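Local coordinates for protein peroxiredoxin (PDB 6TSB) that hydrolyses chitin through this family 18 glycosyl hydrolase domain and probably reduces peroxides through a separate peroxiredoxin part of the same spore coat protein, at residues K173-A178 against A196-Y201; A190-I195 against A247-E252; A223-S228 against Y235-M240. All blocks are in the same frame, centred on the assembly; numbering follows the deposited sequence.

Contact 1: K173-A178 against A196-Y201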
ATOM      1  N   LYS A 173      21.070  30.942 -23.409  1.00 54.57           N
ATOM      2  CA  LYS A 173      21.612  29.989 -22.411  1.00 46.42           C
ATOM      3  C   LYS A 173      20.669  29.926 -21.211  1.00 48.22           C
ATOM      4  O   LYS A 173      20.008  30.932 -20.847  1.00 55.33           O
ATOM      5  CB  LYS A 173      23.005  30.386 -21.911  1.00 54.07           C
ATOM      6  CG  LYS A 173      24.119  30.441 -22.948  1.00 50.19           C
ATOM      7  CD  LYS A 173      24.554  29.070 -23.405  1.00 53.97           C
ATOM      8  CE  LYS A 173      25.497  29.105 -24.586  1.00 52.39           C
ATOM      9  NZ  LYS A 173      25.694  27.734 -25.091  1.00 56.16           N
ATOM     10  N   TRP A 174      20.607  28.755 -20.618  1.00 42.54           N
ATOM     11  CA  TRP A 174      19.775  28.481 -19.441  1.00 42.05           C
ATOM     12  C   TRP A 174      20.400  29.189 -18.252  1.00 45.23           C
ATOM     13  O   TRP A 174      21.612  29.058 -18.007  1.00 40.42           O
ATOM     14  CB  TRP A 174      19.674  26.977 -19.262  1.00 41.72           C
ATOM     15  CG  TRP A 174      19.245  26.462 -17.930  1.00 36.17           C
ATOM     16  CD1 TRP A 174      19.725  26.770 -16.689  1.00 37.43           C
ATOM     17  CD2 TRP A 174      18.313  25.396 -17.755  1.00 35.24           C
ATOM     18  NE1 TRP A 174      19.120  25.985 -15.744  1.00 34.80           N
ATOM     19  CE2 TRP A 174      18.264  25.116 -16.376  1.00 38.92           C
ATOM     20  CE3 TRP A 174      17.531  24.651 -18.644  1.00 39.58           C
ATOM     21  CZ2 TRP A 174      17.431  24.126 -15.862  1.00 40.06           C
ATOM     22  CZ3 TRP A 174      16.726  23.662 -18.134  1.00 39.09           C
ATOM     23  CH2 TRP A 174      16.683  23.400 -16.764  1.00 40.00           C
ATOM     24  N   LEU A 175      19.571  29.933 -17.543  1.00 39.27           N
ATOM     25  CA  LEU A 175      19.947  30.452 -16.226  1.00 37.75           C
ATOM     26  C   LEU A 175      18.816  30.060 -15.290  1.00 39.16           C
ATOM     27  O   LEU A 175      17.675  30.260 -15.675  1.00 40.06           O
ATOM     28  CB  LEU A 175      20.116  31.972 -16.334  1.00 40.38           C
ATOM     29  CG  LEU A 175      20.271  32.699 -15.000  1.00 40.19           C
ATOM     30  CD1 LEU A 175      21.439  32.137 -14.214  1.00 42.00           C
ATOM     31  CD2 LEU A 175      20.449  34.193 -15.220  1.00 42.24           C
ATOM     32  N   SER A 176      19.135  29.510 -14.128  1.00 34.71           N
ATOM     33  CA  SER A 176      18.143  29.060 -13.144  1.00 38.39           C
ATOM     34  C   SER A 176      18.689  29.354 -11.754  1.00 36.58           C
ATOM     35  O   SER A 176      19.880  29.574 -11.606  1.00 40.02           O
ATOM     36  CB  SER A 176      17.793  27.597 -13.329  1.00 39.64           C
ATOM     37  OG  SER A 176      18.917  26.739 -13.077  1.00 42.42           O
ATOM     38  N   VAL A 177      17.807  29.359 -10.783  1.00 36.21           N
ATOM     39  CA  VAL A 177      18.113  29.699  -9.380  1.00 36.89           C
ATOM     40  C   VAL A 177      17.417  28.615  -8.589  1.00 37.68           C
ATOM     41  O   VAL A 177      16.277  28.302  -8.924  1.00 42.51           O
ATOM     42  CB  VAL A 177      17.563  31.099  -9.073  1.00 43.44           C
ATOM     43  CG1 VAL A 177      17.481  31.377  -7.577  1.00 44.43           C
ATOM     44  CG2 VAL A 177      18.380  32.156  -9.801  1.00 46.82           C
ATOM     45  N   ALA A 178      18.120  28.029  -7.643  1.00 41.99           N
ATOM     46  CA  ALA A 178      17.576  27.072  -6.670  1.00 42.93           C
ATOM     47  C   ALA A 178      17.151  27.880  -5.459  1.00 43.07           C
ATOM     48  O   ALA A 178      18.021  28.607  -4.936  1.00 46.05           O
ATOM     49  CB  ALA A 178      18.621  26.047  -6.284  1.00 42.94           C
ATOM     50  N   ALA A 196      12.354  37.055 -11.802  1.00 48.26           N
ATOM     51  CA  ALA A 196      11.436  36.300 -12.695  1.00 48.56           C
ATOM     52  C   ALA A 196      11.799  36.490 -14.160  1.00 47.46           C
ATOM     53  O   ALA A 196      12.087  35.510 -14.828  1.00 52.31           O
ATOM     54  CB  ALA A 196       9.996  36.677 -12.426  1.00 53.69           C
ATOM     55  N   PRO A 197      11.814  37.729 -14.718  1.00 50.17           N
ATOM     56  CA  PRO A 197      12.079  37.923 -16.141  1.00 46.64           C
ATOM     57  C   PRO A 197      13.541  37.699 -16.566  1.00 50.21           C
ATOM     58  O   PRO A 197      13.781  37.588 -17.784  1.00 46.66           O
ATOM     59  CB  PRO A 197      11.682  39.383 -16.417  1.00 50.36           C
ATOM     60  CG  PRO A 197      11.827  40.075 -15.073  1.00 52.10           C
ATOM     61  CD  PRO A 197      11.513  39.003 -14.040  1.00 53.53           C
ATOM     62  N   ILE A 198      14.463  37.590 -15.604  1.00 44.25           N
ATOM     63  CA  ILE A 198      15.912  37.378 -15.897  1.00 47.23           C
ATOM     64  C   ILE A 198      16.166  35.887 -16.141  1.00 46.84           C
ATOM     65  O   ILE A 198      16.875  35.563 -17.109  1.00 44.75           O
ATOM     66  CB  ILE A 198      16.815  37.909 -14.769  1.00 48.90           C
ATOM     67  CG1 ILE A 198      16.640  39.415 -14.544  1.00 55.68           C
ATOM     68  CG2 ILE A 198      18.265  37.580 -15.066  1.00 49.23           C
ATOM     69  CD1 ILE A 198      17.056  39.872 -13.152  1.00 54.89           C
ATOM     70  N   ILE A 199      15.652  35.036 -15.255  1.00 43.54           N
ATOM     71  CA  ILE A 199      15.938  33.574 -15.234  1.00 43.05           C
ATOM     72  C   ILE A 199      14.994  32.814 -16.163  1.00 44.58           C
ATOM     73  O   ILE A 199      13.947  33.337 -16.536  1.00 48.51           O
ATOM     74  CB  ILE A 199      15.853  33.049 -13.797  1.00 43.00           C
ATOM     75  CG1 ILE A 199      14.417  32.928 -13.284  1.00 44.20           C
ATOM     76  CG2 ILE A 199      16.695  33.910 -12.884  1.00 46.25           C
ATOM     77  CD1 ILE A 199      14.339  32.525 -11.825  1.00 42.54           C
ATOM     78  N   ASP A 200      15.357  31.586 -16.496  1.00 47.02           N
ATOM     79  CA  ASP A 200      14.543  30.660 -17.321  1.00 41.31           C
ATOM     80  C   ASP A 200      13.695  29.801 -16.388  1.00 41.90           C
ATOM     81  O   ASP A 200      12.542  29.520 -16.725  1.00 47.73           O
ATOM     82  CB  ASP A 200      15.429  29.790 -18.204  1.00 43.45           C
ATOM     83  CG  ASP A 200      16.146  30.596 -19.265  1.00 42.58           C
ATOM     84  OD1 ASP A 200      15.493  30.986 -20.207  1.00 46.07           O
ATOM     85  OD2 ASP A 200      17.339  30.852 -19.115  1.00 48.88           O
ATOM     86  N   TYR A 201      14.223  29.438 -15.229  1.00 37.60           N
ATOM     87  CA  TYR A 201      13.521  28.557 -14.277  1.00 38.71           C
ATOM     88  C   TYR A 201      13.890  28.941 -12.853  1.00 39.61           C
ATOM     89  O   TYR A 201      15.018  29.381 -12.618  1.00 44.55           O
ATOM     90  CB  TYR A 201      13.884  27.091 -14.530  1.00 39.59           C
ATOM     91  CG  TYR A 201      13.401  26.550 -15.851  1.00 40.78           C
ATOM     92  CD1 TYR A 201      12.060  26.260 -16.047  1.00 48.25           C
ATOM     93  CD2 TYR A 201      14.270  26.298 -16.896  1.00 43.33           C
ATOM     94  CE1 TYR A 201      11.592  25.787 -17.268  1.00 43.98           C
ATOM     95  CE2 TYR A 201      13.830  25.781 -18.108  1.00 45.56           C
ATOM     96  CZ  TYR A 201      12.482  25.537 -18.293  1.00 43.80           C
ATOM     97  OH  TYR A 201      12.020  25.017 -19.455  1.00 44.01           O
TER

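Contact 2: A190-I195 against A247-E252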
ATOM      1  N   ALA A 190      15.085  36.858  -1.939  1.00 40.90           N
ATOM      2  CA  ALA A 190      15.006  37.197  -3.368  1.00 41.83           C
ATOM      3  C   ALA A 190      13.799  38.086  -3.664  1.00 44.01           C
ATOM      4  O   ALA A 190      12.791  38.041  -2.933  1.00 46.92           O
ATOM      5  CB  ALA A 190      14.980  35.938  -4.188  1.00 40.53           C
ATOM      6  N   GLU A 191      13.964  38.879  -4.714  1.00 43.41           N
ATOM      7  CA  GLU A 191      12.957  39.770  -5.313  1.00 46.88           C
ATOM      8  C   GLU A 191      12.349  38.923  -6.411  1.00 44.00           C
ATOM      9  O   GLU A 191      12.815  39.038  -7.551  1.00 42.16           O
ATOM     10  CB  GLU A 191      13.572  41.069  -5.863  1.00 44.46           C
ATOM     11  CG  GLU A 191      14.286  41.948  -4.832  1.00 45.44           C
ATOM     12  CD  GLU A 191      14.821  43.254  -5.424  1.00 51.47           C
ATOM     13  OE1 GLU A 191      15.658  43.205  -6.373  1.00 52.31           O
ATOM     14  OE2 GLU A 191      14.364  44.338  -4.981  1.00 61.76           O
ATOM     15  N   ILE A 192      11.382  38.074  -6.051  1.00 47.91           N
ATOM     16  CA  ILE A 192      10.791  37.076  -6.991  1.00 40.81           C
ATOM     17  C   ILE A 192      10.361  37.786  -8.265  1.00 40.22           C
ATOM     18  O   ILE A 192      10.652  37.268  -9.364  1.00 44.38           O
ATOM     19  CB  ILE A 192       9.600  36.334  -6.369  1.00 47.95           C
ATOM     20  CG1 ILE A 192       9.975  35.618  -5.069  1.00 45.73           C
ATOM     21  CG2 ILE A 192       8.965  35.399  -7.403  1.00 46.73           C
ATOM     22  CD1 ILE A 192      11.206  34.736  -5.162  1.00 48.87           C
ATOM     23  N   ASP A 193       9.688  38.929  -8.144  1.00 44.75           N
ATOM     24  CA  ASP A 193       9.122  39.641  -9.327  1.00 48.84           C
ATOM     25  C   ASP A 193      10.251  40.259 -10.162  1.00 45.29           C
ATOM     26  O   ASP A 193      10.062  40.429 -11.349  1.00 44.61           O
ATOM     27  CB  ASP A 193       8.062  40.679  -8.929  1.00 52.66           C
ATOM     28  CG  ASP A 193       8.575  41.880  -8.146  1.00 55.79           C
ATOM     29  OD1 ASP A 193       9.353  41.694  -7.168  1.00 57.26           O
ATOM     30  OD2 ASP A 193       8.199  43.003  -8.527  1.00 72.06           O
ATOM     31  N   LYS A 194      11.377  40.619  -9.552  1.00 49.85           N
ATOM     32  CA  LYS A 194      12.542  41.202 -10.282  1.00 57.73           C
ATOM     33  C   LYS A 194      13.360  40.091 -10.973  1.00 51.62           C
ATOM     34  O   LYS A 194      13.708  40.292 -12.156  1.00 47.06           O
ATOM     35  CB  LYS A 194      13.399  42.053  -9.337  1.00 57.35           C
ATOM     36  CG  LYS A 194      12.751  43.345  -8.863  1.00 62.03           C
ATOM     37  CD  LYS A 194      12.615  44.365  -9.979  1.00 74.22           C
ATOM     38  CE  LYS A 194      11.189  44.802 -10.252  1.00 80.32           C
ATOM     39  NZ  LYS A 194      10.842  46.014  -9.475  1.00 81.93           N
ATOM     40  N   ILE A 195      13.656  38.972 -10.293  1.00 48.20           N
ATOM     41  CA  ILE A 195      14.484  37.870 -10.897  1.00 48.79           C
ATOM     42  C   ILE A 195      13.684  37.085 -11.923  1.00 46.77           C
ATOM     43  O   ILE A 195      14.311  36.524 -12.800  1.00 45.88           O
ATOM     44  CB  ILE A 195      15.040  36.905  -9.857  1.00 44.68           C
ATOM     45  CG1 ILE A 195      13.954  36.010  -9.268  1.00 48.78           C
ATOM     46  CG2 ILE A 195      15.809  37.654  -8.792  1.00 46.37           C
ATOM     47  CD1 ILE A 195      14.503  35.008  -8.272  1.00 49.13           C
ATOM     48  N   ALA A 247       3.910  36.239  -5.495  1.00 50.18           N
ATOM     49  CA  ALA A 247       5.078  37.164  -5.473  1.00 46.19           C
ATOM     50  C   ALA A 247       5.602  37.447  -6.903  1.00 46.94           C
ATOM     51  O   ALA A 247       6.559  38.236  -7.059  1.00 58.06           O
ATOM     52  CB  ALA A 247       6.144  36.637  -4.535  1.00 50.46           C
ATOM     53  N   GLY A 248       4.961  36.904  -7.938  1.00 48.65           N
ATOM     54  CA  GLY A 248       5.182  37.303  -9.341  1.00 44.46           C
ATOM     55  C   GLY A 248       6.008  36.304 -10.142  1.00 47.03           C
ATOM     56  O   GLY A 248       6.360  36.665 -11.281  1.00 53.09           O
ATOM     57  N   MET A 249       6.272  35.083  -9.647  1.00 45.32           N
ATOM     58  CA  MET A 249       6.956  34.048 -10.503  1.00 47.86           C
ATOM     59  C   MET A 249       5.932  33.378 -11.413  1.00 45.60           C
ATOM     60  O   MET A 249       5.019  32.718 -10.913  1.00 53.29           O
ATOM     61  CB  MET A 249       7.665  32.937  -9.710  1.00 45.56           C
ATOM     62  CG  MET A 249       8.450  31.964 -10.625  1.00 47.28           C
ATOM     63  SD  MET A 249       9.843  32.772 -11.495  1.00 46.45           S
ATOM     64  CE  MET A 249      10.706  33.406 -10.060  1.00 44.58           C
ATOM     65  N   PRO A 250       6.069  33.471 -12.755  1.00 43.66           N
ATOM     66  CA  PRO A 250       5.167  32.764 -13.661  1.00 44.20           C
ATOM     67  C   PRO A 250       5.172  31.261 -13.341  1.00 50.78           C
ATOM     68  O   PRO A 250       6.211  30.714 -12.906  1.00 51.74           O
ATOM     69  CB  PRO A 250       5.752  32.981 -15.063  1.00 44.55           C
ATOM     70  CG  PRO A 250       6.656  34.177 -14.935  1.00 43.60           C
ATOM     71  CD  PRO A 250       7.067  34.264 -13.476  1.00 44.13           C
ATOM     72  N   SER A 251       4.038  30.597 -13.544  1.00 42.69           N
ATOM     73  CA  SER A 251       3.890  29.187 -13.137  1.00 39.73           C
ATOM     74  C   SER A 251       4.866  28.321 -13.971  1.00 38.90           C
ATOM     75  O   SER A 251       5.517  27.472 -13.360  1.00 41.84           O
ATOM     76  CB  SER A 251       2.440  28.756 -13.213  1.00 39.77           C
ATOM     77  OG  SER A 251       1.970  28.793 -14.563  1.00 44.31           O
ATOM     78  N   GLU A 252       4.951  28.573 -15.283  1.00 38.42           N
ATOM     79  CA  GLU A 252       5.716  27.866 -16.347  1.00 44.94           C
ATOM     80  C   GLU A 252       7.228  27.855 -16.084  1.00 48.78           C
ATOM     81  O   GLU A 252       7.928  27.237 -16.904  1.00 46.13           O
ATOM     82  CB  GLU A 252       5.702  28.584 -17.707  1.00 48.40           C
ATOM     83  CG  GLU A 252       4.414  29.240 -18.122  1.00 57.86           C
ATOM     84  CD  GLU A 252       4.192  30.662 -17.621  1.00 64.18           C
ATOM     85  OE1 GLU A 252       4.659  31.618 -18.299  1.00 61.68           O
ATOM     86  OE2 GLU A 252       3.527  30.806 -16.555  1.00 63.18           O
TER

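Contact 3: A223-S228 against Y235-M240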
ATOM      1  N   ALA A 223       8.475  16.730   2.667  1.00 44.79           N
ATOM      2  CA  ALA A 223       8.025  17.146   1.309  1.00 42.62           C
ATOM      3  C   ALA A 223       6.499  16.942   1.105  1.00 46.03           C
ATOM      4  O   ALA A 223       6.053  16.637  -0.041  1.00 43.44           O
ATOM      5  CB  ALA A 223       8.821  16.400   0.272  1.00 46.72           C
ATOM      6  N   ASN A 224       5.696  17.187   2.145  1.00 44.60           N
ATOM      7  CA  ASN A 224       4.213  17.077   2.077  1.00 49.70           C
ATOM      8  C   ASN A 224       3.699  17.954   0.933  1.00 48.70           C
ATOM      9  O   ASN A 224       4.096  19.130   0.854  1.00 53.49           O
ATOM     10  CB  ASN A 224       3.572  17.361   3.433  1.00 46.68           C
ATOM     11  CG  ASN A 224       3.957  18.694   4.037  1.00 52.26           C
ATOM     12  OD1 ASN A 224       4.986  18.815   4.726  1.00 44.78           O
ATOM     13  ND2 ASN A 224       3.082  19.676   3.859  1.00 54.05           N
ATOM     14  N   LEU A 225       2.888  17.406   0.028  1.00 47.39           N
ATOM     15  CA  LEU A 225       2.370  18.228  -1.097  1.00 47.89           C
ATOM     16  C   LEU A 225       1.311  19.202  -0.532  1.00 53.11           C
ATOM     17  O   LEU A 225       1.385  20.401  -0.872  1.00 50.04           O
ATOM     18  CB  LEU A 225       1.835  17.330  -2.206  1.00 42.53           C
ATOM     19  CG  LEU A 225       1.209  18.056  -3.392  1.00 48.77           C
ATOM     20  CD1 LEU A 225       2.191  19.027  -4.038  1.00 48.54           C
ATOM     21  CD2 LEU A 225       0.668  17.073  -4.425  1.00 44.74           C
ATOM     22  N   PHE A 226       0.447  18.747   0.389  1.00 52.22           N
ATOM     23  CA  PHE A 226      -0.558  19.586   1.109  1.00 52.70           C
ATOM     24  C   PHE A 226      -0.349  19.481   2.620  1.00 55.45           C
ATOM     25  O   PHE A 226       0.496  18.689   3.033  1.00 55.34           O
ATOM     26  CB  PHE A 226      -1.968  19.183   0.690  1.00 48.88           C
ATOM     27  CG  PHE A 226      -2.239  19.394  -0.774  1.00 49.15           C
ATOM     28  CD1 PHE A 226      -2.401  20.675  -1.288  1.00 54.35           C
ATOM     29  CD2 PHE A 226      -2.383  18.324  -1.632  1.00 44.07           C
ATOM     30  CE1 PHE A 226      -2.688  20.871  -2.633  1.00 48.62           C
ATOM     31  CE2 PHE A 226      -2.641  18.521  -2.980  1.00 46.17           C
ATOM     32  CZ  PHE A 226      -2.794  19.793  -3.481  1.00 50.24           C
ATOM     33  N   ASP A 227      -1.048  20.296   3.418  1.00 61.72           N
ATOM     34  CA  ASP A 227      -0.954  20.252   4.905  1.00 69.02           C
ATOM     35  C   ASP A 227      -1.671  18.990   5.427  1.00 70.32           C
ATOM     36  O   ASP A 227      -2.565  18.451   4.699  1.00 63.69           O
ATOM     37  CB  ASP A 227      -1.541  21.515   5.550  1.00 83.77           C
ATOM     38  CG  ASP A 227      -0.732  22.797   5.376  1.00 96.89           C
ATOM     39  OD1 ASP A 227       0.502  22.701   5.166  1.00 98.66           O
ATOM     40  OD2 ASP A 227      -1.345  23.894   5.471  1.00 89.58           O
ATOM     41  N   SER A 228      -1.299  18.564   6.645  1.00 65.37           N
ATOM     42  CA  SER A 228      -1.871  17.437   7.435  1.00 65.33           C
ATOM     43  C   SER A 228      -1.428  17.562   8.906  1.00 74.91           C
ATOM     44  O   SER A 228      -0.749  18.567   9.253  1.00 65.64           O
ATOM     45  CB  SER A 228      -1.442  16.104   6.867  1.00 61.31           C
ATOM     46  OG  SER A 228      -0.240  15.655   7.494  1.00 60.26           O
ATOM     47  N   TYR A 235       4.732  24.704   6.331  1.00 87.62           N
ATOM     48  CA  TYR A 235       5.546  24.067   5.262  1.00 78.20           C
ATOM     49  C   TYR A 235       4.717  23.032   4.498  1.00 65.82           C
ATOM     50  O   TYR A 235       4.276  22.023   5.071  1.00 64.78           O
ATOM     51  CB  TYR A 235       6.823  23.454   5.840  1.00 79.90           C
ATOM     52  CG  TYR A 235       7.823  24.482   6.297  1.00 94.23           C
ATOM     53  CD1 TYR A 235       7.727  25.066   7.551  1.00 93.49           C
ATOM     54  CD2 TYR A 235       8.850  24.890   5.463  1.00 95.45           C
ATOM     55  CE1 TYR A 235       8.641  26.019   7.970  1.00102.53           C
ATOM     56  CE2 TYR A 235       9.769  25.842   5.866  1.00100.13           C
ATOM     57  CZ  TYR A 235       9.661  26.412   7.122  1.00103.11           C
ATOM     58  OH  TYR A 235      10.564  27.354   7.515  1.00103.05           O
ATOM     59  N   SER A 236       4.557  23.285   3.203  1.00 52.36           N
ATOM     60  CA  SER A 236       3.928  22.374   2.222  1.00 48.79           C
ATOM     61  C   SER A 236       4.359  22.761   0.797  1.00 43.94           C
ATOM     62  O   SER A 236       4.552  23.990   0.521  1.00 47.21           O
ATOM     63  CB  SER A 236       2.431  22.427   2.385  1.00 50.18           C
ATOM     64  OG  SER A 236       1.862  23.265   1.395  1.00 50.23           O
ATOM     65  N   VAL A 237       4.462  21.796  -0.118  1.00 39.49           N
ATOM     66  CA  VAL A 237       4.885  22.100  -1.519  1.00 41.05           C
ATOM     67  C   VAL A 237       3.920  23.139  -2.089  1.00 44.23           C
ATOM     68  O   VAL A 237       4.404  24.144  -2.617  1.00 47.35           O
ATOM     69  CB  VAL A 237       4.949  20.854  -2.421  1.00 44.52           C
ATOM     70  CG1 VAL A 237       5.199  21.219  -3.868  1.00 38.37           C
ATOM     71  CG2 VAL A 237       5.975  19.837  -1.916  1.00 45.22           C
ATOM     72  N   ASP A 238       2.610  22.900  -1.962  1.00 47.33           N
ATOM     73  CA  ASP A 238       1.525  23.698  -2.598  1.00 45.66           C
ATOM     74  C   ASP A 238       1.629  25.163  -2.161  1.00 40.07           C
ATOM     75  O   ASP A 238       1.500  26.040  -3.025  1.00 38.96           O
ATOM     76  CB  ASP A 238       0.139  23.131  -2.251  1.00 52.40           C
ATOM     77  CG  ASP A 238      -1.063  24.009  -2.592  1.00 47.64           C
ATOM     78  OD1 ASP A 238      -1.364  24.228  -3.810  1.00 49.08           O
ATOM     79  OD2 ASP A 238      -1.689  24.463  -1.638  1.00 48.71           O
ATOM     80  N   ALA A 239       1.793  25.410  -0.867  1.00 38.88           N
ATOM     81  CA  ALA A 239       1.953  26.771  -0.306  1.00 45.87           C
ATOM     82  C   ALA A 239       3.226  27.452  -0.872  1.00 51.22           C
ATOM     83  O   ALA A 239       3.230  28.702  -0.979  1.00 49.92           O
ATOM     84  CB  ALA A 239       1.961  26.699   1.205  1.00 45.25           C
ATOM     85  N   MET A 240       4.279  26.690  -1.219  1.00 52.69           N
ATOM     86  CA  MET A 240       5.540  27.259  -1.774  1.00 47.99           C
ATOM     87  C   MET A 240       5.306  27.632  -3.222  1.00 46.01           C
ATOM     88  O   MET A 240       5.708  28.752  -3.627  1.00 55.15           O
ATOM     89  CB  MET A 240       6.715  26.290  -1.676  1.00 48.18           C
ATOM     90  CG  MET A 240       7.246  26.242  -0.288  1.00 48.46           C
ATOM     91  SD  MET A 240       8.850  25.429  -0.205  1.00 58.81           S
ATOM     92  CE  MET A 240       9.057  25.517   1.570  1.00 52.14           C
TER

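Contact 1: K173-A178 against A196-Y201
Asp-200 and Leu-175 exchange two hydrogen bonds of opposite sense. The backbone N of Asp-200 gives to Leu-175 O at 2.8 Å, and Leu-175 N gives to Asp-200 OD2 at 2.9 Å, reaching the anti lone pair of that oxygen. With CG beside the backbone N of Asp-200 (chi1 -67°), the carboxylate turns back to the strand, where OD2 accepts the N-H of Leu-175. OD2 also forms a salt bridge with Arg-166, whose guanidinium bonds Lys-173 O as well; this positive charge probably eases the closeness of two acceptors, Lys-173 O and Asp-200 OD2, 3.2 Å apart. One step on, Ser-176 and Tyr-201 make a parallel bridge, in which Val-177 N gives a weak bond to Tyr-201 O at 3.3 Å.

On the face carrying Ser-176 and Tyr-201, the indole of Trp-174 lies against the phenol, the two side chains crossing at about a right angle. Trp-174 NE1 donates to Ser-176 OG at 2.8 Å, the oxygen lying 19° out of the ring plane, and this hydroxyl is also bonded to Asp-135. CD2 and CE2 of Tyr-201 lie over one face of the indole, CD2 offset toward its rim, with Tyr-201 CE2 3.6 Å from Trp-174 CZ3 and the ring planes oblique at 47°. Elsewhere the packing is aliphatic: the side chains of Val-177 and Ile-199 cross at about a right angle, their CG2 atoms 3.9 Å apart, and Leu-175 CD2 lies beside Ile-198 CG2 with the two side chains pointing the same way.

In the TIM barrel this is where strand 201-204 begins to pair with strand 174-179. The rings of Trp-174 and Tyr-201 both touch Ile-37 of strand 37-43, whereas Val-177 packs on Phe-158 and Leu-162 of helix 154-169.

Contact 2: A190-I195 against A247-E252
Asp-193 and Gly-248 bring their CA atoms to 4.6 Å where the short helix 192-195 meets the Schellman motif that ends helix 237-246. The positive phi of Gly-248 (105°) turns the chain out of that helix and on toward strand 254-264, so two helix-to-strand connections of the TIM barrel touch here. The meeting is made by van der Waals contact: Asp-193 N lies 3.4 Å from Ala-247 O, but at an angle too poor for a hydrogen bond.

Ile-192 carries most of the apolar contact. Its CB rests against Ala-247 CB at 3.9 Å, while CG2, anti to the backbone N, reaches past the glycine to the start of the next residue, 3.5 Å from Met-249 N. The same methyl lies 3.6 Å from Met-249 CB. Around the back, Ile-192 packs on Tyr-185 and Ile-186 of helix 183-188 and on Leu-244 of helix 237-246, which keeps it buried although Asp-193 beside it is exposed. Farther along, Ser-251 OG is hydrogen-bonded to Cys-325 O of the second subunit.

Met-249 crosses Ile-192 at about a right angle. Its chain leaves with CG anti to the backbone N (chi1 -175°) and then bends at chi2 and chi3, so that CE curls back to lie 3.8 Å from Ile-192 CG2 and 4.2 Å from Ile-195 CG1.

Contact 3: A223-S228 against Y235-M240
Asp-238, in the first turn of helix 237-246, lies against Leu-225 and Phe-226, and its side chain can be followed outward. CB sits 3.3 Å from Leu-225 O. CG, anti to the backbone N (chi1 168°), comes 3.5 Å from Phe-226 CE1, with the carboxylate and ring planes 52° apart. At the tip both oxygens stay near the same ring carbon, and OD1 is hydrogen-bonded to Tyr-320 OH of the second subunit. The nearby helix start would probably favour the negative charge.

Beneath it, two helix N-H groups are taken up by successive carbonyls of the loop: Asp-238 N gives to Leu-225 O at 3.0 Å, and Val-237 N to Asn-224 O at 2.9 Å. A third goes to the N-cap residue, with Ala-239 N donating to Ser-236 OG at 3.1 Å.

Asn-224 ties down the approach to the helix. Its ND2 bonds Tyr-235 O at 2.9 Å, with the oxygen almost in the amide plane and ND2 on a lone pair of the carbonyl. The same nitrogen also gives to Phe-226 O at 2.9 Å, this time from well above the carbonyl plane, so two bonds hold the rotation of the amide, one to each segment. On the apolar flank Leu-225 CD1 touches Val-237 CB at 3.7 Å, and Val-237 packs on Leu-256 of strand 254-264.

The second subunit presses on this loop too, with Lys-317 reaching Ala-223 O and Gln-294 packed on Leu-225 and Phe-226. Here, then, is an N-capped helix start whose first N-H groups are shared between a serine cap and a folded-back loop, in the connection from strand 201-204 to helix 237-246 of the GH18 barrel.

Contacts 1 and 2 are neighbours, their centres 10 Å apart, and their segments alternate along the chain. Ala-196 joins them: its CB lies 3.8 Å from Gly-248 O, and it also packs on Met-249 and Pro-250. Contact 3 is nested within the loop that contact 2 closes, yet stands apart in space, about 19 Å from contact 2 and 24 Å from contact 1 between centres. Contacts 2 and 3 both meet the second subunit, whereas contact 1 does not. Through Asp-135, contact 1 reaches the strand that probably carries the DxxDxDxE catalytic motif of GH18 chitinases. A bound PEG fragment lies about 5 Å from the side chain of Tyr-235.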